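Local coordinates for methionine-binding protein (Coxiella burnetii, PDB 3TQW) that probably binds methionine outside the membrane and delivers it to an ABC transporter, as a lipoprotein of the NlpA family, at residues Gly87-Lys92 with Ala169-Asn174; Ala106-Pro111 with Ala157-Ser162; Asn113-Leu118 with Ile135-Met140. All coordinates share one frame; numbering follows the deposited sequence.

Contact 1 of 3, residues Gly87-Lys92 with Ala169-Asn174. With MET (methionine), chain C.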
loop_
_atom_site.group_PDB
_atom_site.type_symbol
_atom_site.label_atom_id
_atom_site.label_comp_id
_atom_site.label_asym_id
_atom_site.label_seq_id
_atom_site.Cartn_x
_atom_site.Cartn_y
_atom_site.Cartn_z
ATOM N N GLY A 87 -0.861 6.669 -6.864
ATOM C CA GLY A 87 -0.935 7.892 -7.642
ATOM C C GLY A 87 0.296 8.769 -7.500
ATOM O O GLY A 87 1.059 8.635 -6.538
ATOM N N LEU A 88 0.496 9.655 -8.475
ATOM C CA LEU A 88 1.497 10.704 -8.383
ATOM C C LEU A 88 0.757 12.007 -8.116
ATOM O O LEU A 88 -0.196 12.337 -8.823
ATOM C CB LEU A 88 2.284 10.814 -9.690
ATOM C CG LEU A 88 3.071 9.585 -10.133
ATOM C CD1 LEU A 88 3.621 9.785 -11.542
ATOM C CD2 LEU A 88 4.198 9.306 -9.149
ATOM N N TYR A 89 1.192 12.744 -7.100
ATOM C CA TYR A 89 0.466 13.926 -6.653
ATOM C C TYR A 89 1.362 15.151 -6.609
ATOM O O TYR A 89 2.573 15.037 -6.471
ATOM C CB TYR A 89 -0.111 13.699 -5.256
ATOM C CG TYR A 89 -1.002 12.484 -5.141
ATOM C CD1 TYR A 89 -2.375 12.594 -5.306
ATOM C CD2 TYR A 89 -0.472 11.231 -4.856
ATOM C CE1 TYR A 89 -3.199 11.495 -5.201
ATOM C CE2 TYR A 89 -1.291 10.118 -4.745
ATOM C CZ TYR A 89 -2.655 10.257 -4.919
ATOM O OH TYR A 89 -3.492 9.166 -4.814
ATOM N N SER A 90 0.757 16.326 -6.709
ATOM C CA SER A 90 1.508 17.566 -6.608
ATOM C C SER A 90 0.613 18.705 -6.150
ATOM O O SER A 90 -0.591 18.694 -6.398
ATOM C CB SER A 90 2.149 17.921 -7.953
ATOM O OG SER A 90 2.776 19.188 -7.898
ATOM N N LYS A 91 1.211 19.675 -5.468
ATOM C CA LYS A 91 0.540 20.928 -5.162
ATOM C C LYS A 91 1.214 22.066 -5.923
ATOM O O LYS A 91 0.967 23.241 -5.647
ATOM C CB LYS A 91 0.555 21.203 -3.655
ATOM C CG LYS A 91 -0.438 20.362 -2.870
ATOM C CD LYS A 91 -0.088 20.291 -1.393
ATOM C CE LYS A 91 -0.033 21.666 -0.752
ATOM N NZ LYS A 91 0.271 21.570 0.705
ATOM N N LYS A 92 2.062 21.712 -6.886
ATOM C CA LYS A 92 2.786 22.721 -7.659
ATOM C C LYS A 92 2.519 22.645 -9.170
ATOM O O LYS A 92 2.691 23.631 -9.882
ATOM C CB LYS A 92 4.294 22.653 -7.370
ATOM C CG LYS A 92 4.672 22.952 -5.915
ATOM C CD LYS A 92 6.182 23.032 -5.743
ATOM C CE LYS A 92 6.600 23.070 -4.273
ATOM N NZ LYS A 92 6.096 24.270 -3.546
ATOM N N ALA A 169 5.052 13.805 -5.948
ATOM C CA ALA A 169 5.299 12.715 -5.010
ATOM C C ALA A 169 4.465 11.494 -5.354
ATOM O O ALA A 169 3.287 11.613 -5.696
ATOM C CB ALA A 169 5.025 13.168 -3.572
ATOM N N ALA A 170 5.093 10.325 -5.279
ATOM C CA ALA A 170 4.379 9.060 -5.371
ATOM C C ALA A 170 3.953 8.686 -3.959
ATOM O O ALA A 170 4.797 8.521 -3.079
ATOM C CB ALA A 170 5.289 7.985 -5.950
ATOM N N ILE A 171 2.647 8.565 -3.731
ATOM C CA ILE A 171 2.128 8.350 -2.381
ATOM C C ILE A 171 1.199 7.137 -2.312
ATOM O O ILE A 171 0.304 6.984 -3.142
ATOM C CB ILE A 171 1.362 9.601 -1.890
ATOM C CG1 ILE A 171 2.227 10.861 -2.049
ATOM C CG2 ILE A 171 0.874 9.417 -0.442
ATOM C CD1 ILE A 171 1.547 12.151 -1.589
ATOM N N ASN A 172 1.408 6.270 -1.327
ATOM C CA ASN A 172 0.502 5.137 -1.137
ATOM C C ASN A 172 -0.883 5.657 -0.795
ATOM O O ASN A 172 -1.028 6.597 -0.019
ATOM C CB ASN A 172 0.975 4.216 -0.011
ATOM C CG ASN A 172 2.333 3.594 -0.286
ATOM O OD1 ASN A 172 2.425 2.470 -0.781
ATOM N ND2 ASN A 172 3.390 4.312 0.056
ATOM N N THR A 173 -1.899 5.037 -1.370
ATOM C CA THR A 173 -3.271 5.480 -1.170
ATOM C C THR A 173 -3.692 5.578 0.305
ATOM O O THR A 173 -4.395 6.514 0.681
ATOM C CB THR A 173 -4.242 4.591 -1.966
ATOM O OG1 THR A 173 -3.996 4.785 -3.368
ATOM C CG2 THR A 173 -5.698 4.938 -1.639
ATOM N N ASN A 174 -3.259 4.638 1.146
ATOM C CA ASN A 174 -3.656 4.700 2.553
ATOM C C ASN A 174 -3.161 5.980 3.231
ATOM O O ASN A 174 -3.743 6.424 4.217
ATOM C CB ASN A 174 -3.221 3.448 3.337
ATOM C CG ASN A 174 -1.724 3.386 3.560
ATOM O OD1 ASN A 174 -0.962 3.117 2.634
ATOM N ND2 ASN A 174 -1.294 3.625 4.793
HETATM N N MET C . -1.707 -0.269 1.398
HETATM C CA MET C . -0.385 0.008 0.823
HETATM C C MET C . -0.491 0.033 -0.699
HETATM O O MET C . -1.231 -0.763 -1.274
HETATM C CB MET C . 0.617 -1.065 1.274
HETATM C CG MET C . 2.058 -0.875 0.791
HETATM S SD MET C . 3.151 -2.195 1.380
HETATM C CE MET C . 3.117 -1.852 3.138
HETATM O OXT MET C . 0.143 0.837 -1.388
HETATM O O HOH W 1 -2.187 6.726 -4.216
#
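G87 N, I171 O, Y89 OH and T173 OG1 all grip one water, which accepts from G87 N at 3.0 Å and donates to I171 O at 2.7 Å. It lies in the plane of the Y89 ring at the hydroxyl edge, and so links the phenol to both backbones. Further along, Y89 and A169 form an antiparallel hydrogen-bonded pair: Y89 N reaches A169 O at 2.8 Å and A169 N returns to Y89 O at 2.8 Å. The bond from I171 N to G87 O is longer, 3.2 Å, though nearly straight. These bonds lie inside the five-stranded mixed sheet of one lobe of a periplasmic binding protein fold, where strand 168-171 runs between 87-89 and 104-108. On one face Y89, its CG anti to the carbonyl carbon (chi1 -56°), lays its ring toward I171 and slants across it, with CD2 3.8 Å from I171 CB; the neighbouring helix 173-176 adds A176 against both side chains. On the other face L88 CD2 meets A170 CB at 3.6 Å, beneath L120 and A117 of helix 111-123. Past the strand, N172 and N174 line the methionine pocket, and N174 OD1 is hydrogen-bonded to Y41 OH.

Contact 2 of 3, residues Ala106-Pro111 with Ala157-Ser162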
loop_
_atom_site.group_PDB
_atom_site.type_symbol
_atom_site.label_atom_id
_atom_site.label_comp_id
_atom_site.label_asym_id
_atom_site.label_seq_id
_atom_site.Cartn_x
_atom_site.Cartn_y
_atom_site.Cartn_z
ATOM N N ALA A 106 9.466 13.104 -4.826
ATOM C CA ALA A 106 9.554 12.293 -3.616
ATOM C C ALA A 106 8.969 10.908 -3.853
ATOM O O ALA A 106 7.942 10.768 -4.512
ATOM C CB ALA A 106 8.853 12.980 -2.455
ATOM N N VAL A 107 9.643 9.889 -3.323
ATOM C CA VAL A 107 9.179 8.506 -3.407
ATOM C C VAL A 107 9.371 7.842 -2.041
ATOM O O VAL A 107 10.185 8.306 -1.241
ATOM C CB VAL A 107 9.980 7.712 -4.452
ATOM C CG1 VAL A 107 9.835 8.345 -5.836
ATOM C CG2 VAL A 107 11.457 7.650 -4.050
ATOM N N PRO A 108 8.618 6.764 -1.763
ATOM C CA PRO A 108 8.819 6.008 -0.515
ATOM C C PRO A 108 10.247 5.478 -0.439
ATOM O O PRO A 108 10.845 5.241 -1.489
ATOM C CB PRO A 108 7.835 4.840 -0.642
ATOM C CG PRO A 108 6.797 5.313 -1.626
ATOM C CD PRO A 108 7.555 6.178 -2.600
ATOM N N SER A 109 10.772 5.292 0.774
ATOM C CA SER A 109 12.171 4.901 0.974
ATOM C C SER A 109 12.362 3.411 1.277
ATOM O O SER A 109 13.478 2.917 1.254
ATOM C CB SER A 109 12.788 5.724 2.103
ATOM O OG SER A 109 12.117 5.457 3.330
ATOM N N ASP A 110 11.281 2.698 1.571
ATOM C CA ASP A 110 11.376 1.250 1.758
ATOM C C ASP A 110 11.529 0.580 0.390
ATOM O O ASP A 110 10.948 1.041 -0.589
ATOM C CB ASP A 110 10.140 0.721 2.481
ATOM C CG ASP A 110 8.882 0.858 1.650
ATOM O OD1 ASP A 110 8.302 1.965 1.625
ATOM O OD2 ASP A 110 8.479 -0.142 1.018
ATOM N N PRO A 111 12.307 -0.514 0.323
ATOM C CA PRO A 111 12.741 -1.116 -0.950
ATOM C C PRO A 111 11.625 -1.365 -1.965
ATOM O O PRO A 111 11.758 -0.953 -3.115
ATOM C CB PRO A 111 13.353 -2.454 -0.517
ATOM C CG PRO A 111 13.795 -2.232 0.881
ATOM C CD PRO A 111 12.819 -1.256 1.489
ATOM N N ALA A 157 5.021 7.415 5.351
ATOM C CA ALA A 157 4.087 8.183 6.174
ATOM C C ALA A 157 4.404 9.676 6.182
ATOM O O ALA A 157 3.666 10.466 6.772
ATOM C CB ALA A 157 4.060 7.639 7.609
ATOM N N GLN A 158 5.502 10.057 5.533
ATOM C CA GLN A 158 5.930 11.454 5.473
ATOM C C GLN A 158 5.606 12.094 4.121
ATOM O O GLN A 158 5.621 13.316 3.986
ATOM C CB GLN A 158 7.443 11.578 5.762
ATOM C CG GLN A 158 7.979 13.016 5.635
ATOM C CD GLN A 158 9.488 13.171 5.881
ATOM O OE1 GLN A 158 10.144 12.299 6.457
ATOM N NE2 GLN A 158 10.035 14.302 5.445
ATOM N N LEU A 159 5.311 11.267 3.122
ATOM C CA LEU A 159 5.178 11.755 1.750
ATOM C C LEU A 159 4.053 12.775 1.577
ATOM O O LEU A 159 4.190 13.740 0.823
ATOM C CB LEU A 159 5.016 10.591 0.767
ATOM C CG LEU A 159 6.278 9.755 0.534
ATOM C CD1 LEU A 159 5.929 8.359 0.058
ATOM C CD2 LEU A 159 7.221 10.456 -0.457
ATOM N N SER A 160 2.946 12.578 2.276
ATOM C CA SER A 160 1.801 13.469 2.098
ATOM C C SER A 160 2.055 14.894 2.597
ATOM O O SER A 160 1.365 15.824 2.192
ATOM C CB SER A 160 0.539 12.893 2.744
ATOM O OG SER A 160 0.604 12.948 4.156
ATOM N N ARG A 161 3.043 15.049 3.474
ATOM C CA ARG A 161 3.371 16.356 4.033
ATOM C C ARG A 161 4.549 16.999 3.306
ATOM O O ARG A 161 5.024 18.062 3.703
ATOM C CB ARG A 161 3.669 16.245 5.532
ATOM C CG ARG A 161 2.432 16.068 6.403
ATOM C CD ARG A 161 2.788 15.700 7.839
ATOM N NE ARG A 161 1.623 15.728 8.723
ATOM C CZ ARG A 161 0.749 14.732 8.847
ATOM N NH1 ARG A 161 0.897 13.618 8.141
ATOM N NH2 ARG A 161 -0.280 14.848 9.678
ATOM N N SER A 162 5.007 16.357 2.234
ATOM C CA SER A 162 6.174 16.829 1.497
ATOM C C SER A 162 5.808 17.745 0.334
ATOM O O SER A 162 6.677 18.389 -0.251
ATOM C CB SER A 162 7.000 15.645 0.977
ATOM O OG SER A 162 6.365 15.013 -0.126
#
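The puckered (C-gamma exo) pyrrolidine ring of P108 takes L159 CD1 over one face: the methyl is 3.6 Å from P108 CG and 3.6 Å from P108 N, so it sits above the ring as a whole. A117 of helix 111-123 touches the ring at CD, and N113 and N172 also touch P108. The other methyl of L159 turns back along the strand, with CD2 3.6 Å from A106 CB and 3.7 Å from V107 C. One forked side chain therefore straddles three residues of strand 104-108. The CG of L159 is anti to its carbonyl carbon (chi1 -72°), which turns it toward the strand; chi2 (156°) then spreads the two methyls along it. Behind the fork, L159 O is gripped twice by S162, through its backbone N at 3.1 Å and its hydroxyl OG at 2.7 Å, tying down the turn. No hydrogen bond crosses between the segments; the contact is apolar and buried, with L154 and I171 also packing on L159. A connecting loop thus lies over the sheet where strand 104-108 runs into D110, the N-cap of helix 111-123, a strand-to-helix step of the α/β lobes of periplasmic binding proteins that leads to the methionine pocket.

Contact 3 of 3, residues Asn113-Leu118 with Ile135-Met140. With MET (methionine), chain C.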
loop_
_atom_site.group_PDB
_atom_site.type_symbol
_atom_site.label_atom_id
_atom_site.label_comp_id
_atom_site.label_asym_id
_atom_site.label_seq_id
_atom_site.Cartn_x
_atom_site.Cartn_y
_atom_site.Cartn_z
ATOM N N ASN A 113 8.272 -0.392 -2.137
ATOM C CA ASN A 113 7.478 0.747 -2.584
ATOM C C ASN A 113 8.305 1.802 -3.310
ATOM O O ASN A 113 7.770 2.575 -4.109
ATOM C CB ASN A 113 6.657 1.345 -1.443
ATOM C CG ASN A 113 5.522 0.429 -1.018
ATOM O OD1 ASN A 113 4.534 0.270 -1.740
ATOM N ND2 ASN A 113 5.661 -0.186 0.154
ATOM N N GLU A 114 9.610 1.826 -3.046
ATOM C CA GLU A 114 10.492 2.711 -3.790
ATOM C C GLU A 114 10.619 2.209 -5.222
ATOM O O GLU A 114 10.502 2.985 -6.162
ATOM C CB GLU A 114 11.877 2.821 -3.145
ATOM C CG GLU A 114 12.850 3.604 -4.018
ATOM C CD GLU A 114 13.977 4.226 -3.234
ATOM O OE1 GLU A 114 14.760 4.985 -3.839
ATOM O OE2 GLU A 114 14.078 3.964 -2.013
ATOM N N ALA A 115 10.856 0.909 -5.384
ATOM C CA ALA A 115 10.911 0.314 -6.712
ATOM C C ALA A 115 9.584 0.554 -7.435
ATOM O O ALA A 115 9.551 0.868 -8.623
ATOM C CB ALA A 115 11.215 -1.178 -6.621
ATOM N N ARG A 116 8.494 0.412 -6.698
ATOM C CA ARG A 116 7.159 0.611 -7.241
ATOM C C ARG A 116 6.981 2.024 -7.777
ATOM O O ARG A 116 6.445 2.216 -8.865
ATOM C CB ARG A 116 6.110 0.333 -6.159
ATOM C CG ARG A 116 4.668 0.660 -6.568
ATOM C CD ARG A 116 3.731 0.415 -5.397
ATOM N NE ARG A 116 2.322 0.399 -5.786
ATOM C CZ ARG A 116 1.325 0.188 -4.934
ATOM N NH1 ARG A 116 1.595 -0.021 -3.655
ATOM N NH2 ARG A 116 0.061 0.186 -5.355
ATOM N N ALA A 117 7.425 3.007 -6.998
ATOM C CA ALA A 117 7.289 4.407 -7.374
ATOM C C ALA A 117 8.152 4.737 -8.588
ATOM O O ALA A 117 7.762 5.542 -9.435
ATOM C CB ALA A 117 7.659 5.302 -6.212
ATOM N N LEU A 118 9.334 4.129 -8.665
ATOM C CA LEU A 118 10.211 4.350 -9.811
ATOM C C LEU A 118 9.588 3.784 -11.085
ATOM O O LEU A 118 9.686 4.383 -12.162
ATOM C CB LEU A 118 11.598 3.751 -9.565
ATOM C CG LEU A 118 12.426 4.508 -8.526
ATOM C CD1 LEU A 118 13.729 3.777 -8.229
ATOM C CD2 LEU A 118 12.690 5.938 -9.001
ATOM N N ILE A 135 10.955 -4.531 -9.879
ATOM C CA ILE A 135 10.436 -4.943 -8.577
ATOM C C ILE A 135 11.444 -4.681 -7.454
ATOM O O ILE A 135 11.065 -4.569 -6.284
ATOM C CB ILE A 135 10.015 -6.430 -8.577
ATOM C CG1 ILE A 135 8.946 -6.678 -9.644
ATOM C CG2 ILE A 135 9.504 -6.853 -7.203
ATOM C CD1 ILE A 135 8.483 -8.119 -9.721
ATOM N N ASN A 136 12.722 -4.584 -7.814
ATOM C CA ASN A 136 13.770 -4.218 -6.861
ATOM C C ASN A 136 14.553 -2.982 -7.302
ATOM O O ASN A 136 15.679 -2.765 -6.858
ATOM C CB ASN A 136 14.749 -5.377 -6.646
ATOM C CG ASN A 136 14.093 -6.733 -6.787
ATOM O OD1 ASN A 136 14.073 -7.310 -7.872
ATOM N ND2 ASN A 136 13.558 -7.254 -5.688
ATOM N N ALA A 137 13.958 -2.174 -8.174
ATOM C CA ALA A 137 14.656 -1.012 -8.729
ATOM C C ALA A 137 15.035 0.038 -7.685
ATOM O O ALA A 137 14.301 0.278 -6.723
ATOM C CB ALA A 137 13.826 -0.378 -9.846
ATOM N N THR A 138 16.199 0.646 -7.890
ATOM C CA THR A 138 16.681 1.770 -7.095
ATOM C C THR A 138 16.998 2.902 -8.071
ATOM O O THR A 138 17.002 2.684 -9.280
ATOM C CB THR A 138 17.962 1.394 -6.314
ATOM O OG1 THR A 138 18.462 2.536 -5.605
ATOM C CG2 THR A 138 19.035 0.909 -7.261
ATOM N N PRO A 139 17.240 4.120 -7.561
ATOM C CA PRO A 139 17.605 5.210 -8.473
ATOM C C PRO A 139 18.880 4.921 -9.272
ATOM O O PRO A 139 19.093 5.517 -10.326
ATOM C CB PRO A 139 17.820 6.392 -7.528
ATOM C CG PRO A 139 16.897 6.099 -6.369
ATOM C CD PRO A 139 16.945 4.610 -6.199
HETATM N N MSE A 140 19.712 4.013 -8.775
HETATM C CA MSE A 140 20.916 3.607 -9.486
HETATM C C MSE A 140 20.545 2.879 -10.767
HETATM O O MSE A 140 21.382 2.684 -11.649
HETATM C CB MSE A 140 21.775 2.689 -8.609
HETATM C CG MSE A 140 22.714 3.414 -7.661
HETATM SE SE MSE A 140 24.071 4.448 -8.591
HETATM C CE MSE A 140 23.344 6.233 -8.267
HETATM N N MET C . -1.707 -0.269 1.398
HETATM C CA MET C . -0.385 0.008 0.823
HETATM C C MET C . -0.491 0.033 -0.699
HETATM O O MET C . -1.231 -0.763 -1.274
HETATM C CB MET C . 0.617 -1.065 1.274
HETATM C CG MET C . 2.058 -0.875 0.791
HETATM S SD MET C . 3.151 -2.195 1.380
HETATM C CE MET C . 3.117 -1.852 3.138
HETATM O OXT MET C . 0.143 0.837 -1.388
#
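The first turns of helix 111-123 lie against the irregular chain 135-140, and the two backbones come nearest at A115 and A137, whose CA atoms are 4.5 Å apart. The small A115 side chain allows this closeness: its CB presses on A137 N at 3.3 Å, with I135 O, from a less well-ordered residue, also near it. A CA-H...O contact from A115 CA to A137 O adds to the fit. One turn on, L118 sends CD1 against the backbone between T138 and P139, 3.4 Å from T138 C and 3.9 Å from P139 CD. E114 leaves the helix with CG anti to its backbone N (chi1 173°) and an extended chain, which carries OE1 to P139 CD at 3.2 Å; the E114 side chain crosses the proline at about a right angle. E153 brings a second carboxylate close to OE1, which would be expected to raise the proton affinity of one of the two. The side of the helix turned from the loop faces the ligand. R116, also extended, points NH1 at methionine OXT, 2.8 Å away in a bent bond (134°), while its NE is held in a salt bridge by E191. N113 OD1 sits in the guanidinium plane at its edge and bonds to H60 NE2 from the other lobe; N113 ND2 lies 3.4 Å from the ligand SD. An arginine on the carboxylate of the bound amino acid, with polar groups from two lobes around it, is an arrangement seen in amino-acid sites in the cleft of periplasmic binding proteins.

Followed from the N terminus, the chain lays down strand 87-89, strand 104-108 and the start of helix 111-123, then meets their partners in reverse order. Contact 3 closes the innermost loop when 135-140 returns to the helix, contact 2 encloses it when 157-162 comes back to 106-111, and contact 1 surrounds both when 169-174 pairs with 87-92; all three nest and none cross. Contacts 1 and 2 share a sheet, A170 N lying 3.0 Å from A106 O in a probable hydrogen bond, and A117 of the helix packs on both A170 and P108. Contacts 1 and 3 bring residues from separate parts of the chain to the same bound methionine.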